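Local atomic coordinates of inorganic pyrophosphatase (Coxiella burnetii, PDB entry 3TR4), a protein that probably hydrolyses inorganic pyrophosphate to two phosphate ions with the help of magnesium, working as a soluble cytoplasmic homohexamer. Residues 29-34 / 51-56; 73-78 / 85-90; 97-102 / 142-147. One frame throughout, in Å; residues are numbered along the deposited sequence.

All three contacts belong to one pyrophosphatase chain and follow one another along it without interleaving. Interactions 1 and 2 have centres about 14 Å apart and touch directly: Asn56, at the end of the first, bonds to Val75 and Thr77 of the second as strand 56-59 pairs with strand 72-75. Interactions 1 and 3, centres about 15 Å apart, meet where Tyr53 and Met51 pack on Tyr143 and Arg142. Interactions 2 and 3 have centres about 23 Å apart, on opposite sides of the chain's centre, yet both use strand 86-99 of the mixed sheet. Interaction 2 is a buried apolar contact of the barrel, whereas interactions 1 and 3 lie near the manganese and the predicted substrate residues.

Interaction 1: residues 29-34 / 51-56; sequences EVKYEY and MRYPCN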
loop_
_atom_site.group_PDB
_atom_site.type_symbol
_atom_site.label_atom_id
_atom_site.label_comp_id
_atom_site.label_asym_id
_atom_site.label_seq_id
_atom_site.Cartn_x
_atom_site.Cartn_y
_atom_site.Cartn_z
ATOM N N GLU B 29 -9.075 -10.466 1.345
ATOM C CA GLU B 29 -10.290 -9.679 1.132
ATOM C C GLU B 29 -10.923 -10.078 -0.193
ATOM O O GLU B 29 -12.151 -10.103 -0.331
ATOM C CB GLU B 29 -9.993 -8.180 1.163
ATOM C CG GLU B 29 -9.595 -7.657 2.539
ATOM C CD GLU B 29 -9.632 -6.143 2.616
ATOM O OE1 GLU B 29 -8.562 -5.513 2.469
ATOM O OE2 GLU B 29 -10.731 -5.583 2.823
ATOM N N VAL B 30 -10.068 -10.378 -1.168
ATOM C CA VAL B 30 -10.481 -11.089 -2.370
ATOM C C VAL B 30 -9.737 -12.407 -2.386
ATOM O O VAL B 30 -8.524 -12.436 -2.193
ATOM C CB VAL B 30 -10.098 -10.353 -3.662
ATOM C CG1 VAL B 30 -10.749 -11.040 -4.862
ATOM C CG2 VAL B 30 -10.506 -8.910 -3.601
ATOM N N LYS B 31 -10.455 -13.495 -2.622
ATOM C CA LYS B 31 -9.819 -14.796 -2.756
ATOM C C LYS B 31 -9.824 -15.216 -4.218
ATOM O O LYS B 31 -10.865 -15.206 -4.869
ATOM C CB LYS B 31 -10.528 -15.844 -1.898
ATOM C CG LYS B 31 -9.998 -17.255 -2.097
ATOM C CD LYS B 31 -10.728 -18.260 -1.219
ATOM C CE LYS B 31 -10.028 -19.613 -1.243
ATOM N NZ LYS B 31 -9.717 -20.057 -2.631
ATOM N N TYR B 32 -8.654 -15.578 -4.729
ATOM C CA TYR B 32 -8.525 -15.986 -6.120
ATOM C C TYR B 32 -8.409 -17.499 -6.234
ATOM O O TYR B 32 -8.010 -18.172 -5.288
ATOM C CB TYR B 32 -7.299 -15.329 -6.759
ATOM C CG TYR B 32 -7.346 -13.816 -6.793
ATOM C CD1 TYR B 32 -8.261 -13.150 -7.596
ATOM C CD2 TYR B 32 -6.470 -13.058 -6.034
ATOM C CE1 TYR B 32 -8.309 -11.768 -7.634
ATOM C CE2 TYR B 32 -6.506 -11.674 -6.065
ATOM C CZ TYR B 32 -7.425 -11.035 -6.869
ATOM O OH TYR B 32 -7.466 -9.664 -6.900
ATOM N N GLU B 33 -8.758 -18.019 -7.405
ATOM C CA GLU B 33 -8.549 -19.421 -7.738
ATOM C C GLU B 33 -7.982 -19.485 -9.144
ATOM O O GLU B 33 -8.435 -18.759 -10.027
ATOM C CB GLU B 33 -9.865 -20.196 -7.688
ATOM C CG GLU B 33 -10.189 -20.819 -6.341
ATOM C CD GLU B 33 -11.433 -21.692 -6.391
ATOM O OE1 GLU B 33 -12.327 -21.408 -7.216
ATOM O OE2 GLU B 33 -11.513 -22.666 -5.611
ATOM N N TYR B 34 -6.994 -20.342 -9.366
ATOM C CA TYR B 34 -6.459 -20.485 -10.712
ATOM C C TYR B 34 -7.297 -21.462 -11.527
ATOM O O TYR B 34 -7.575 -22.578 -11.090
ATOM C CB TYR B 34 -4.989 -20.915 -10.700
ATOM C CG TYR B 34 -4.401 -20.955 -12.089
ATOM C CD1 TYR B 34 -3.966 -19.792 -12.713
ATOM C CD2 TYR B 34 -4.313 -22.149 -12.793
ATOM C CE1 TYR B 34 -3.445 -19.819 -13.994
ATOM C CE2 TYR B 34 -3.794 -22.186 -14.072
ATOM C CZ TYR B 34 -3.362 -21.018 -14.667
ATOM O OH TYR B 34 -2.842 -21.054 -15.941
HETATM N N MSE B 51 -10.580 -10.292 8.449
HETATM C CA MSE B 51 -9.407 -11.121 8.709
HETATM C C MSE B 51 -8.525 -11.198 7.474
HETATM O O MSE B 51 -8.995 -11.007 6.352
HETATM C CB MSE B 51 -9.821 -12.541 9.099
HETATM C CG MSE B 51 -10.823 -12.614 10.227
HETATM SE SE MSE B 51 -11.503 -14.423 10.522
HETATM C CE MSE B 51 -9.951 -15.223 11.399
ATOM N N ARG B 52 -7.247 -11.490 7.683
ATOM C CA ARG B 52 -6.312 -11.624 6.575
ATOM C C ARG B 52 -5.548 -12.936 6.677
ATOM O O ARG B 52 -5.274 -13.417 7.773
ATOM C CB ARG B 52 -5.333 -10.455 6.560
ATOM C CG ARG B 52 -5.999 -9.090 6.584
ATOM C CD ARG B 52 -6.796 -8.817 5.313
ATOM N NE ARG B 52 -7.252 -7.431 5.282
ATOM C CZ ARG B 52 -8.430 -7.020 5.743
ATOM N NH1 ARG B 52 -9.285 -7.894 6.260
ATOM N NH2 ARG B 52 -8.756 -5.737 5.678
ATOM N N TYR B 53 -5.213 -13.520 5.532
ATOM C CA TYR B 53 -4.451 -14.756 5.514
ATOM C C TYR B 53 -3.125 -14.585 6.248
ATOM O O TYR B 53 -2.413 -13.604 6.038
ATOM C CB TYR B 53 -4.230 -15.225 4.080
ATOM C CG TYR B 53 -5.367 -16.061 3.558
ATOM C CD1 TYR B 53 -6.624 -15.508 3.370
ATOM C CD2 TYR B 53 -5.190 -17.402 3.258
ATOM C CE1 TYR B 53 -7.672 -16.262 2.897
ATOM C CE2 TYR B 53 -6.234 -18.169 2.783
ATOM C CZ TYR B 53 -7.476 -17.593 2.604
ATOM O OH TYR B 53 -8.529 -18.344 2.131
ATOM N N PRO B 54 -2.800 -15.538 7.126
ATOM C CA PRO B 54 -1.585 -15.491 7.945
ATOM C C PRO B 54 -0.355 -15.986 7.190
ATOM O O PRO B 54 0.738 -16.008 7.748
ATOM C CB PRO B 54 -1.914 -16.454 9.080
ATOM C CG PRO B 54 -2.768 -17.484 8.421
ATOM C CD PRO B 54 -3.624 -16.720 7.439
ATOM N N CYS B 55 -0.542 -16.390 5.939
ATOM C CA CYS B 55 0.549 -16.870 5.101
ATOM C C CYS B 55 0.049 -16.958 3.667
ATOM O O CYS B 55 -1.136 -16.742 3.416
ATOM C CB CYS B 55 1.027 -18.243 5.575
ATOM S SG CYS B 55 -0.260 -19.517 5.627
ATOM N N ASN B 56 0.937 -17.262 2.724
ATOM C CA ASN B 56 0.500 -17.446 1.346
ATOM C C ASN B 56 -0.269 -18.749 1.216
ATOM O O ASN B 56 -0.064 -19.681 1.995
ATOM C CB ASN B 56 1.672 -17.433 0.362
ATOM C CG ASN B 56 2.585 -16.244 0.556
ATOM O OD1 ASN B 56 2.277 -15.125 0.142
ATOM N ND2 ASN B 56 3.724 -16.483 1.187
#
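NH2 of Arg52 meets the carboxylate of Glu29 in a salt bridge, 3.2 Å from OE1 of Glu29, and also has a weak hydrogen bond to Asn26 of the second subunit. The bridge is not an in-plane, N-H-to-oxygen pairing. Glu29 lays its carboxylate over one face of the guanidinium, the two planes only 18° apart, with CD of Glu29 3.2 Å above the plane and offset toward its rim. OE1 lies well out of that plane, so the attraction is between charges, without a directed hydrogen bond. CG of Glu29 also rests on the same group, 3.5 Å from CZ of Arg52.

The guanidinium is steadied from its own segment. NH1 of Arg52 donates to O of Met51 at 3.1 Å, nearly straight at 167°; the acceptor lies in the guanidinium plane, while the donor stands above the carbonyl plane. A bend at chi2 (-66°) turns the arginine chain back far enough to make this bond. Across the subunit boundary Arg52 packs on Arg52 of the second subunit, and its backbone O accepts from Ser50 of that subunit.

Further along, Lys31 and Tyr53 touch more lightly, CE of Lys31 passing 3.9 Å from OH of Tyr53. The extended lysine chain, its CG anti to the backbone N, turns only at its last torsion, and NZ has a long, weak ion pair with Asp44. The ring of Tyr53 meets Phe139 and touches Tyr143. Lys31 is a predicted substrate residue, as are Tyr57 and Tyr143 beside Tyr53, and the side chain of Lys31 lies about 7 Å from the bound manganese. The contact thus joins a subunit interface to the edge of the active site of a family I (soluble) pyrophosphatase.

Interaction 2: residues 73-78 / 85-90; sequences VLVLTP and VLMRVR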
loop_
_atom_site.group_PDB
_atom_site.type_symbol
_atom_site.label_atom_id
_atom_site.label_comp_id
_atom_site.label_asym_id
_atom_site.label_seq_id
_atom_site.Cartn_x
_atom_site.Cartn_y
_atom_site.Cartn_z
ATOM N N VAL B 73 -1.991 -25.880 -0.210
ATOM C CA VAL B 73 -0.713 -25.657 0.448
ATOM C C VAL B 73 -0.658 -24.280 1.096
ATOM O O VAL B 73 -1.082 -23.286 0.507
ATOM C CB VAL B 73 0.451 -25.792 -0.542
ATOM C CG1 VAL B 73 1.780 -25.571 0.163
ATOM C CG2 VAL B 73 0.415 -27.157 -1.210
ATOM N N LEU B 74 -0.148 -24.236 2.324
ATOM C CA LEU B 74 0.174 -22.980 2.982
ATOM C C LEU B 74 1.676 -22.764 2.851
ATOM O O LEU B 74 2.468 -23.635 3.221
ATOM C CB LEU B 74 -0.204 -23.048 4.458
ATOM C CG LEU B 74 -1.667 -23.389 4.738
ATOM C CD1 LEU B 74 -1.873 -23.754 6.204
ATOM C CD2 LEU B 74 -2.554 -22.226 4.334
ATOM N N VAL B 75 2.078 -21.614 2.327
ATOM C CA VAL B 75 3.504 -21.343 2.170
ATOM C C VAL B 75 3.938 -20.127 2.979
ATOM O O VAL B 75 3.439 -19.023 2.775
ATOM C CB VAL B 75 3.893 -21.129 0.696
ATOM C CG1 VAL B 75 5.408 -21.036 0.566
ATOM C CG2 VAL B 75 3.347 -22.264 -0.163
ATOM N N LEU B 76 4.863 -20.343 3.910
ATOM C CA LEU B 76 5.435 -19.253 4.683
ATOM C C LEU B 76 6.623 -18.672 3.936
ATOM O O LEU B 76 7.502 -19.403 3.486
ATOM C CB LEU B 76 5.885 -19.749 6.053
ATOM C CG LEU B 76 4.817 -20.405 6.928
ATOM C CD1 LEU B 76 5.443 -20.953 8.200
ATOM C CD2 LEU B 76 3.722 -19.410 7.253
ATOM N N THR B 77 6.646 -17.352 3.808
ATOM C CA THR B 77 7.720 -16.672 3.101
ATOM C C THR B 77 8.065 -15.381 3.829
ATOM O O THR B 77 7.269 -14.891 4.635
ATOM C CB THR B 77 7.306 -16.314 1.664
ATOM O OG1 THR B 77 6.144 -15.478 1.695
ATOM C CG2 THR B 77 6.989 -17.570 0.866
ATOM N N PRO B 78 9.254 -14.828 3.550
ATOM C CA PRO B 78 9.694 -13.554 4.128
ATOM C C PRO B 78 8.755 -12.407 3.752
ATOM O O PRO B 78 8.487 -11.546 4.584
ATOM C CB PRO B 78 11.070 -13.342 3.492
ATOM C CG PRO B 78 11.542 -14.717 3.145
ATOM C CD PRO B 78 10.310 -15.465 2.744
ATOM N N VAL B 85 1.582 -16.719 -9.360
ATOM C CA VAL B 85 2.993 -17.057 -9.477
ATOM C C VAL B 85 3.255 -18.493 -9.026
ATOM O O VAL B 85 2.642 -18.974 -8.078
ATOM C CB VAL B 85 3.854 -16.079 -8.654
ATOM C CG1 VAL B 85 5.295 -16.557 -8.573
ATOM C CG2 VAL B 85 3.780 -14.685 -9.260
ATOM N N LEU B 86 4.159 -19.174 -9.721
ATOM C CA LEU B 86 4.543 -20.533 -9.349
ATOM C C LEU B 86 5.844 -20.494 -8.555
ATOM O O LEU B 86 6.727 -19.692 -8.845
ATOM C CB LEU B 86 4.707 -21.400 -10.599
ATOM C CG LEU B 86 4.871 -22.909 -10.399
ATOM C CD1 LEU B 86 4.473 -23.663 -11.656
ATOM C CD2 LEU B 86 6.293 -23.263 -9.981
HETATM N N MSE B 87 5.956 -21.348 -7.546
HETATM C CA MSE B 87 7.174 -21.416 -6.749
HETATM C C MSE B 87 7.478 -22.840 -6.302
HETATM O O MSE B 87 6.582 -23.680 -6.204
HETATM C CB MSE B 87 7.092 -20.472 -5.545
HETATM C CG MSE B 87 5.965 -20.773 -4.575
HETATM SE SE MSE B 87 5.830 -19.396 -3.185
HETATM C CE MSE B 87 7.637 -19.534 -2.454
ATOM N N ARG B 88 8.755 -23.106 -6.047
ATOM C CA ARG B 88 9.189 -24.419 -5.609
ATOM C C ARG B 88 9.349 -24.424 -4.095
ATOM O O ARG B 88 10.063 -23.589 -3.536
ATOM C CB ARG B 88 10.504 -24.795 -6.296
ATOM C CG ARG B 88 10.369 -24.947 -7.808
ATOM C CD ARG B 88 11.713 -25.164 -8.489
ATOM N NE ARG B 88 12.456 -26.270 -7.895
ATOM C CZ ARG B 88 13.700 -26.168 -7.438
ATOM N NH1 ARG B 88 14.345 -25.012 -7.516
ATOM N NH2 ARG B 88 14.303 -27.223 -6.907
ATOM N N VAL B 89 8.680 -25.365 -3.437
ATOM C CA VAL B 89 8.637 -25.395 -1.981
ATOM C C VAL B 89 8.973 -26.771 -1.419
ATOM O O VAL B 89 9.064 -27.756 -2.153
ATOM C CB VAL B 89 7.242 -24.961 -1.455
ATOM C CG1 VAL B 89 6.883 -23.581 -1.975
ATOM C CG2 VAL B 89 6.182 -25.971 -1.858
ATOM N N ARG B 90 9.170 -26.823 -0.107
ATOM C CA ARG B 90 9.425 -28.072 0.594
ATOM C C ARG B 90 8.525 -28.122 1.823
ATOM O O ARG B 90 8.344 -27.112 2.503
ATOM C CB ARG B 90 10.901 -28.174 0.992
ATOM C CG ARG B 90 11.421 -26.961 1.747
ATOM C CD ARG B 90 12.925 -27.044 1.996
ATOM N NE ARG B 90 13.411 -25.883 2.737
ATOM C CZ ARG B 90 13.426 -25.796 4.063
ATOM N NH1 ARG B 90 12.984 -26.807 4.798
ATOM N NH2 ARG B 90 13.881 -24.699 4.652
#
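Met87, a selenomethionine, and Val89 lie on strand 86-99 and meet Val75 and Thr77 across the interior of the beta-barrel core characteristic of soluble family I pyrophosphatases. No hydrogen bond links the two segments: strands 72-75 and 86-99 are not paired directly, and strand 106-111 pairs with both, parallel to the first and antiparallel to the second. Val75 and Val89 are the nearest residues in backbone register, with CA atoms 7.7 Å apart, so only side chains bridge the gap.

Met87 comes first. With CG between its backbone N and carbonyl carbon (chi1 61°), its chain runs inward and bends at chi3, bringing the selenium to 4.1 Å from CG1 of Val75. The methyl CE of Met87 sits between CG1 of Val75, at 4.0 Å, and CG2 of Thr77, at 3.9 Å. That threonine offers only its methyl here; its OG1 is bonded to Asn56 and Val79. Met87 also packs on Pro111, and on Val43 of the fourth subunit, so this end of the contact reaches an interface between subunits.

Two residues on, Val89 points inward as well, packing also on Phe17 and Val19 of strand 16-23 and on Ala109 of strand 106-111. Its CG1 approaches both methyls of Val75, with the closer touch between CG1 of Val89 and CG1 of Val75 at 3.9 Å.

Interaction 3: residues 97-102 / 142-147; sequences MEDEAG and RYKDLE
Lys144 spans the gap to Asp99 and Glu100 with an almost fully stretched side chain. CB is directed at segment 97-102, and the next atom, CG, lies 3.7 Å above the ring plane of Tyr143 and toward the ring's rim. CD and CE continue straight, each 4.1 Å from OE1 of Glu100. At the tip, NZ of Lys144 donates to OE1 of Glu100 at 3.0 Å in a salt bridge, using the syn lone pair of that oxygen. Glu100 crosses the lysine at about a right angle, and a bend at its chi2 (-74°) folds the carboxylate back to the ammonium group. The same OE1 accepts from the backbone N of Trp151, so two donors hold it.

NZ of Lys144 also lies 3.5 Å from CB of Asp99, while OD2 of Asp99 is 4.1 Å from NZ of Lys144, near but too far for a salt bridge. Asp99 is engaged within its own turn: OD1 accepts from N of Ala101, which approaches from above the carboxylate plane, and from N of Gly102, nearly along the C-O axis. Its OD2 lies close to the like-charged Asp104; the manganese bound by Asp104, and perhaps the nearby ammonium of Lys144, would offset the two negative charges.

The contact therefore ties the Asx turn ending strand 86-99 to the loop after helix 130-142, which carries the predicted substrate residue Tyr143, at the edge of the pyrophosphatase active site.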
loop_
_atom_site.group_PDB
_atom_site.type_symbol
_atom_site.label_atom_id
_atom_site.label_comp_id
_atom_site.label_asym_id
_atom_site.label_seq_id
_atom_site.Cartn_x
_atom_site.Cartn_y
_atom_site.Cartn_z
HETATM N N MSE B 97 -7.687 -30.777 8.854
HETATM C CA MSE B 97 -8.925 -30.041 9.065
HETATM C C MSE B 97 -10.051 -30.602 8.214
HETATM O O MSE B 97 -9.809 -31.282 7.216
HETATM C CB MSE B 97 -8.727 -28.542 8.784
HETATM C CG MSE B 97 -9.270 -28.051 7.444
HETATM SE SE MSE B 97 -9.139 -26.097 7.203
HETATM C CE MSE B 97 -10.234 -25.510 8.701
ATOM N N GLU B 98 -11.282 -30.328 8.622
ATOM C CA GLU B 98 -12.433 -30.690 7.807
ATOM C C GLU B 98 -13.341 -29.484 7.640
ATOM O O GLU B 98 -13.401 -28.611 8.510
ATOM C CB GLU B 98 -13.197 -31.871 8.410
ATOM C CG GLU B 98 -13.962 -31.562 9.684
ATOM C CD GLU B 98 -14.856 -32.714 10.112
ATOM O OE1 GLU B 98 -15.702 -33.152 9.303
ATOM O OE2 GLU B 98 -14.708 -33.189 11.257
ATOM N N ASP B 99 -14.028 -29.422 6.506
ATOM C CA ASP B 99 -14.996 -28.365 6.282
ATOM C C ASP B 99 -16.390 -28.973 6.214
ATOM O O ASP B 99 -16.583 -30.124 6.605
ATOM C CB ASP B 99 -14.663 -27.559 5.020
ATOM C CG ASP B 99 -14.560 -28.425 3.775
ATOM O OD1 ASP B 99 -15.190 -29.506 3.736
ATOM O OD2 ASP B 99 -13.852 -28.012 2.830
ATOM N N GLU B 100 -17.355 -28.208 5.719
ATOM C CA GLU B 100 -18.739 -28.669 5.678
ATOM C C GLU B 100 -18.900 -29.951 4.855
ATOM O O GLU B 100 -19.770 -30.774 5.145
ATOM C CB GLU B 100 -19.668 -27.568 5.148
ATOM C CG GLU B 100 -19.410 -27.151 3.708
ATOM C CD GLU B 100 -18.156 -26.308 3.546
ATOM O OE1 GLU B 100 -17.659 -25.764 4.556
ATOM O OE2 GLU B 100 -17.666 -26.186 2.403
ATOM N N ALA B 101 -18.053 -30.122 3.843
ATOM C CA ALA B 101 -18.181 -31.246 2.918
ATOM C C ALA B 101 -17.338 -32.462 3.307
ATOM O O ALA B 101 -17.672 -33.592 2.949
ATOM C CB ALA B 101 -17.857 -30.800 1.495
ATOM N N GLY B 102 -16.249 -32.231 4.034
ATOM C CA GLY B 102 -15.382 -33.316 4.457
ATOM C C GLY B 102 -13.935 -32.885 4.624
ATOM O O GLY B 102 -13.659 -31.757 5.027
ATOM N N ARG B 142 -11.863 -20.000 11.955
ATOM C CA ARG B 142 -12.788 -18.879 12.095
ATOM C C ARG B 142 -13.134 -18.147 10.796
ATOM O O ARG B 142 -14.078 -17.359 10.768
ATOM C CB ARG B 142 -12.254 -17.873 13.121
ATOM C CG ARG B 142 -12.139 -18.414 14.536
ATOM C CD ARG B 142 -13.442 -19.056 14.989
ATOM N NE ARG B 142 -13.667 -18.887 16.422
ATOM C CZ ARG B 142 -12.962 -19.496 17.371
ATOM N NH1 ARG B 142 -11.971 -20.314 17.044
ATOM N NH2 ARG B 142 -13.244 -19.281 18.649
ATOM N N TYR B 143 -12.385 -18.401 9.729
ATOM C CA TYR B 143 -12.523 -17.587 8.523
ATOM C C TYR B 143 -13.831 -17.792 7.743
ATOM O O TYR B 143 -14.159 -16.995 6.866
ATOM C CB TYR B 143 -11.298 -17.719 7.606
ATOM C CG TYR B 143 -11.242 -18.964 6.749
ATOM C CD1 TYR B 143 -10.874 -18.883 5.411
ATOM C CD2 TYR B 143 -11.530 -20.218 7.273
ATOM C CE1 TYR B 143 -10.807 -20.008 4.616
ATOM C CE2 TYR B 143 -11.466 -21.357 6.478
ATOM C CZ TYR B 143 -11.103 -21.243 5.152
ATOM O OH TYR B 143 -11.035 -22.359 4.348
ATOM N N LYS B 144 -14.579 -18.840 8.073
ATOM C CA LYS B 144 -15.869 -19.087 7.426
ATOM C C LYS B 144 -17.044 -18.666 8.309
ATOM O O LYS B 144 -18.206 -18.830 7.933
ATOM C CB LYS B 144 -16.018 -20.566 7.059
ATOM C CG LYS B 144 -15.099 -21.048 5.943
ATOM C CD LYS B 144 -15.415 -22.495 5.580
ATOM C CE LYS B 144 -14.691 -22.931 4.319
ATOM N NZ LYS B 144 -15.129 -24.283 3.866
ATOM N N ASP B 145 -16.735 -18.125 9.484
ATOM C CA ASP B 145 -17.750 -17.808 10.488
ATOM C C ASP B 145 -18.975 -17.050 9.965
ATOM O O ASP B 145 -20.092 -17.288 10.420
ATOM C CB ASP B 145 -17.125 -17.042 11.658
ATOM C CG ASP B 145 -16.413 -17.955 12.639
ATOM O OD1 ASP B 145 -16.301 -19.165 12.354
ATOM O OD2 ASP B 145 -15.960 -17.460 13.693
ATOM N N LEU B 146 -18.770 -16.132 9.026
ATOM C CA LEU B 146 -19.869 -15.296 8.545
ATOM C C LEU B 146 -20.430 -15.761 7.209
ATOM O O LEU B 146 -21.297 -15.107 6.630
ATOM C CB LEU B 146 -19.426 -13.838 8.435
ATOM C CG LEU B 146 -19.058 -13.154 9.749
ATOM C CD1 LEU B 146 -18.636 -11.715 9.494
ATOM C CD2 LEU B 146 -20.223 -13.213 10.727
ATOM N N GLU B 147 -19.933 -16.888 6.715
ATOM C CA GLU B 147 -20.382 -17.393 5.427
ATOM C C GLU B 147 -21.456 -18.454 5.620
ATOM O O GLU B 147 -21.253 -19.424 6.350
ATOM C CB GLU B 147 -19.209 -17.954 4.623
ATOM C CG GLU B 147 -19.556 -18.255 3.174
ATOM C CD GLU B 147 -18.343 -18.617 2.338
ATOM O OE1 GLU B 147 -17.207 -18.507 2.851
ATOM O OE2 GLU B 147 -18.528 -19.010 1.167
#